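Local atomic coordinates of monomethylamine corrinoid protein 1 (Methanosarcina barkeri, PDB entry 3EZX), a protein that carries methyl groups on a bound corrinoid cofactor between MtmB and MtbA in methanogenesis from methylamine. Residues A[36-40]-A[41-45]; A[190-194]-A[195-199]. One frame throughout, in Å; residues are numbered along the deposited sequence.

Contact 1 of 2, residues A[36-40]-A[41-45]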
loop_
_atom_site.group_PDB
_atom_site.type_symbol
_atom_site.label_atom_id
_atom_site.label_comp_id
_atom_site.label_asym_id
_atom_site.label_seq_id
_atom_site.Cartn_x
_atom_site.Cartn_y
_atom_site.Cartn_z
ATOM N N LEU A 36 -2.933 -11.881 6.910
ATOM C CA LEU A 36 -2.852 -10.495 7.356
ATOM C C LEU A 36 -2.178 -10.353 8.725
ATOM O O LEU A 36 -1.532 -9.349 9.004
ATOM C CB LEU A 36 -4.246 -9.882 7.379
ATOM C CG LEU A 36 -4.366 -8.379 7.125
ATOM C CD1 LEU A 36 -3.659 -7.981 5.823
ATOM C CD2 LEU A 36 -5.841 -8.034 7.049
ATOM N N ASP A 37 -2.313 -11.365 9.576
ATOM C CA ASP A 37 -1.675 -11.325 10.890
ATOM C C ASP A 37 -0.180 -11.543 10.720
ATOM O O ASP A 37 0.628 -10.993 11.464
ATOM C CB ASP A 37 -2.266 -12.394 11.809
ATOM C CG ASP A 37 -3.633 -12.011 12.332
ATOM O OD1 ASP A 37 -4.521 -11.722 11.502
ATOM O OD2 ASP A 37 -3.817 -11.999 13.567
ATOM N N ILE A 38 0.176 -12.352 9.728
ATOM C CA ILE A 38 1.572 -12.629 9.411
ATOM C C ILE A 38 2.236 -11.306 9.033
ATOM O O ILE A 38 3.387 -11.053 9.385
ATOM C CB ILE A 38 1.685 -13.602 8.217
ATOM C CG1 ILE A 38 1.130 -14.977 8.614
ATOM C CG2 ILE A 38 3.127 -13.706 7.764
ATOM C CD1 ILE A 38 1.141 -15.985 7.478
ATOM N N ILE A 39 1.496 -10.469 8.310
ATOM C CA ILE A 39 2.000 -9.172 7.887
ATOM C C ILE A 39 2.059 -8.164 9.035
ATOM O O ILE A 39 3.136 -7.704 9.419
ATOM C CB ILE A 39 1.127 -8.567 6.763
ATOM C CG1 ILE A 39 1.206 -9.435 5.516
ATOM C CG2 ILE A 39 1.576 -7.141 6.446
ATOM C CD1 ILE A 39 0.327 -8.948 4.390
ATOM N N THR A 40 0.901 -7.839 9.599
ATOM C CA THR A 40 0.828 -6.855 10.672
ATOM C C THR A 40 1.508 -7.229 11.987
ATOM O O THR A 40 2.010 -6.353 12.684
ATOM C CB THR A 40 -0.640 -6.469 10.970
ATOM O OG1 THR A 40 -1.300 -7.552 11.638
ATOM C CG2 THR A 40 -1.374 -6.161 9.670
ATOM N N LYS A 41 1.531 -8.510 12.337
ATOM C CA LYS A 41 2.172 -8.909 13.590
ATOM C C LYS A 41 3.583 -9.470 13.427
ATOM O O LYS A 41 4.273 -9.722 14.420
ATOM C CB LYS A 41 1.296 -9.916 14.340
ATOM C CG LYS A 41 0.062 -9.286 14.970
ATOM C CD LYS A 41 -0.826 -10.321 15.637
ATOM C CE LYS A 41 -2.085 -9.673 16.201
ATOM N NZ LYS A 41 -3.041 -10.681 16.744
ATOM N N GLY A 42 4.015 -9.643 12.179
ATOM C CA GLY A 42 5.339 -10.179 11.916
ATOM C C GLY A 42 6.218 -9.394 10.953
ATOM O O GLY A 42 7.200 -8.775 11.364
ATOM N N LEU A 43 5.877 -9.435 9.668
ATOM C CA LEU A 43 6.641 -8.737 8.641
ATOM C C LEU A 43 6.660 -7.234 8.884
ATOM O O LEU A 43 7.728 -6.624 8.913
ATOM C CB LEU A 43 6.058 -9.031 7.254
ATOM C CG LEU A 43 5.921 -10.514 6.875
ATOM C CD1 LEU A 43 5.196 -10.625 5.547
ATOM C CD2 LEU A 43 7.292 -11.179 6.800
ATOM N N SER A 44 5.486 -6.634 9.057
ATOM C CA SER A 44 5.400 -5.198 9.301
ATOM C C SER A 44 6.171 -4.777 10.553
ATOM O O SER A 44 6.823 -3.733 10.561
ATOM C CB SER A 44 3.937 -4.770 9.425
ATOM O OG SER A 44 3.248 -4.935 8.206
ATOM N N VAL A 45 6.090 -5.582 11.610
ATOM C CA VAL A 45 6.803 -5.288 12.854
ATOM C C VAL A 45 8.292 -5.184 12.560
ATOM O O VAL A 45 8.972 -4.270 13.033
ATOM C CB VAL A 45 6.614 -6.405 13.929
ATOM C CG1 VAL A 45 7.447 -6.090 15.174
ATOM C CG2 VAL A 45 5.152 -6.534 14.310
#
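K41 begins the turn with an ordinary helical bond: its N donates to D37 O at 2.8 Å. Its side chain then runs alongside that of D37, both pointing the same way. Extended beyond CG, with chi2, chi3 and chi4 all close to 180°, it delivers NZ to D37 OD2 at 3.5 Å, a salt bridge between residues one helical turn apart. At G42 the register changes. G42 N makes a weak bond to I39 O, and the next two residues reach back five positions rather than four, as a pi-type turn requires. L43 N accordingly donates to I38 O at 3.0 Å, in the plane of that carbonyl. The L43 side chain passes obliquely across I39, with CD1 4.2 Å from I39 CG1, and the same methyl meets I38 CG2 at 4.3 Å. S44 N bonds I39 O in the same wide register, while S44 OG lies 3.0 Å from I39 O, at best a weak bond that is not settled, and rests against I39 CG2. The side chain of S44 is about 5 Å from the bound 5-hydroxybenzimidazolylcobamide. CG2 of V45 lies against T40 O. The widened turn thus sits within helix 35-55 of the N-terminal helical bundle: I38 and L43 pack on helices 3-14, 20-30 and 61-82, whereas I39 touches helix 61-82 and also L111 of helix 107-118.

Contact 2 of 2, residues A[190-194]-A[195-199]; sequences KWIEE and IGADA
I195 lays its CG2 methyl over the six-membered ring of W191, a CH-pi contact with the carbon 3.7 Å from the ring centroid and 17° off the normal. Two torsions bring this about. In W191, CG is anti to the backbone N (chi1 167°), which places the indole beside the next turn of the helix. In I195 the branches are split: CG1 stands between the backbone N and the carbonyl carbon (chi1 54°), against the carbonyl oxygens of W191 and I192, leaving CG2 to face the ring, so the two side chains cross at about a right angle. On the five-membered ring, NE1 is hydrogen-bonded to Q162 OE1. Replacing W191 by an alanine would probably leave I195 CG2 without the ring face it covers and Q162 OE1 without the indole donor. The helix ends on one shared acceptor: I192 O receives G196 N at 3.0 Å and A197 N at 2.7 Å, the latter nearly along the C=O axis. G196, with positive phi, and the A197 bond spanning five residues give the cap the glycine and outer bond of a Schellman motif, although the inner bond, G196 N to E193 O, is not made. Such a cap brings apolar groups together across the helix end, here I192 CG2 and A197 CB at 3.4 Å. Further along, D198 OD2 pairs with R175 NH2, which also bonds G196 O.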
loop_
_atom_site.group_PDB
_atom_site.type_symbol
_atom_site.label_atom_id
_atom_site.label_comp_id
_atom_site.label_asym_id
_atom_site.label_seq_id
_atom_site.Cartn_x
_atom_site.Cartn_y
_atom_site.Cartn_z
ATOM N N LYS A 190 -3.453 16.017 8.085
ATOM C CA LYS A 190 -3.377 17.452 7.846
ATOM C C LYS A 190 -3.279 17.695 6.343
ATOM O O LYS A 190 -4.101 18.399 5.750
ATOM C CB LYS A 190 -2.131 18.039 8.520
ATOM C CG LYS A 190 -1.964 17.686 9.990
ATOM C CD LYS A 190 -0.811 18.474 10.600
ATOM C CE LYS A 190 -0.524 18.054 12.035
ATOM N NZ LYS A 190 0.087 16.699 12.107
ATOM N N TRP A 191 -2.257 17.097 5.740
ATOM C CA TRP A 191 -1.999 17.230 4.313
ATOM C C TRP A 191 -3.191 16.851 3.437
ATOM O O TRP A 191 -3.370 17.411 2.355
ATOM C CB TRP A 191 -0.768 16.393 3.948
ATOM C CG TRP A 191 -0.550 16.189 2.484
ATOM C CD1 TRP A 191 -0.857 15.073 1.764
ATOM C CD2 TRP A 191 0.044 17.112 1.565
ATOM N NE1 TRP A 191 -0.489 15.241 0.451
ATOM C CE2 TRP A 191 0.063 16.486 0.300
ATOM C CE3 TRP A 191 0.555 18.412 1.685
ATOM C CZ2 TRP A 191 0.584 17.107 -0.838
ATOM C CZ3 TRP A 191 1.073 19.031 0.550
ATOM C CH2 TRP A 191 1.079 18.378 -0.694
ATOM N N ILE A 192 -4.009 15.914 3.909
ATOM C CA ILE A 192 -5.176 15.471 3.154
ATOM C C ILE A 192 -6.150 16.610 2.849
ATOM O O ILE A 192 -6.683 16.699 1.744
ATOM C CB ILE A 192 -5.934 14.354 3.905
ATOM C CG1 ILE A 192 -5.051 13.109 4.019
ATOM C CG2 ILE A 192 -7.228 14.018 3.177
ATOM C CD1 ILE A 192 -4.672 12.490 2.684
ATOM N N GLU A 193 -6.382 17.479 3.827
ATOM C CA GLU A 193 -7.296 18.595 3.630
ATOM C C GLU A 193 -6.593 19.792 3.012
ATOM O O GLU A 193 -7.216 20.582 2.300
ATOM C CB GLU A 193 -7.954 19.001 4.952
ATOM C CG GLU A 193 -9.043 18.042 5.427
ATOM C CD GLU A 193 -8.492 16.792 6.088
ATOM O OE1 GLU A 193 -7.600 16.144 5.503
ATOM O OE2 GLU A 193 -8.961 16.453 7.195
ATOM N N GLU A 194 -5.299 19.926 3.283
ATOM C CA GLU A 194 -4.529 21.033 2.733
ATOM C C GLU A 194 -4.710 21.015 1.220
ATOM O O GLU A 194 -4.897 22.059 0.594
ATOM C CB GLU A 194 -3.047 20.883 3.081
ATOM C CG GLU A 194 -2.244 22.166 2.927
ATOM C CD GLU A 194 -0.788 21.992 3.319
ATOM O OE1 GLU A 194 -0.513 21.175 4.223
ATOM O OE2 GLU A 194 0.079 22.680 2.737
ATOM N N ILE A 195 -4.661 19.820 0.640
ATOM C CA ILE A 195 -4.834 19.664 -0.797
ATOM C C ILE A 195 -6.320 19.604 -1.144
ATOM O O ILE A 195 -6.802 20.386 -1.962
ATOM C CB ILE A 195 -4.130 18.384 -1.319
ATOM C CG1 ILE A 195 -4.604 17.160 -0.529
ATOM C CG2 ILE A 195 -2.620 18.543 -1.209
ATOM C CD1 ILE A 195 -4.062 15.847 -1.051
ATOM N N GLY A 196 -7.043 18.683 -0.515
ATOM C CA GLY A 196 -8.467 18.562 -0.771
ATOM C C GLY A 196 -8.940 17.140 -0.996
ATOM O O GLY A 196 -9.942 16.921 -1.674
ATOM N N ALA A 197 -8.229 16.176 -0.417
ATOM C CA ALA A 197 -8.570 14.762 -0.562
ATOM C C ALA A 197 -9.767 14.355 0.293
ATOM O O ALA A 197 -10.284 15.153 1.075
ATOM C CB ALA A 197 -7.367 13.903 -0.209
ATOM N N ASP A 198 -10.195 13.104 0.142
ATOM C CA ASP A 198 -11.338 12.590 0.885
ATOM C C ASP A 198 -10.967 11.675 2.047
ATOM O O ASP A 198 -11.798 11.426 2.924
ATOM C CB ASP A 198 -12.291 11.837 -0.052
ATOM C CG ASP A 198 -12.753 12.685 -1.219
ATOM O OD1 ASP A 198 -13.741 12.308 -1.886
ATOM O OD2 ASP A 198 -12.119 13.726 -1.474
ATOM N N ALA A 199 -9.734 11.170 2.064
ATOM C CA ALA A 199 -9.324 10.282 3.147
ATOM C C ALA A 199 -7.857 9.856 3.166
ATOM O O ALA A 199 -6.971 10.538 2.642
ATOM C CB ALA A 199 -10.209 9.036 3.146
#

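In the fold
Contacts 1 and 2 are two departures from the regular i to i+4 pattern, one inside a helix and one at its end, set in different domains with centres about 28 Å apart and nearest atoms about 18 Å apart. Contact 1 is partly buried and is a widened turn inside a helix that carries on; contact 2 is a surface contact where a helix stops. Both rely on amides that reach back five residues and both include a glycine, but one widens helix 35-55 inside the N-terminal bundle and the other turns the chain out of helix 189-195 in the Rossmann-like domain. Contact 1 pairs aliphatic packing with a salt bridge; contact 2 adds an aromatic face to aliphatic packing across its cap.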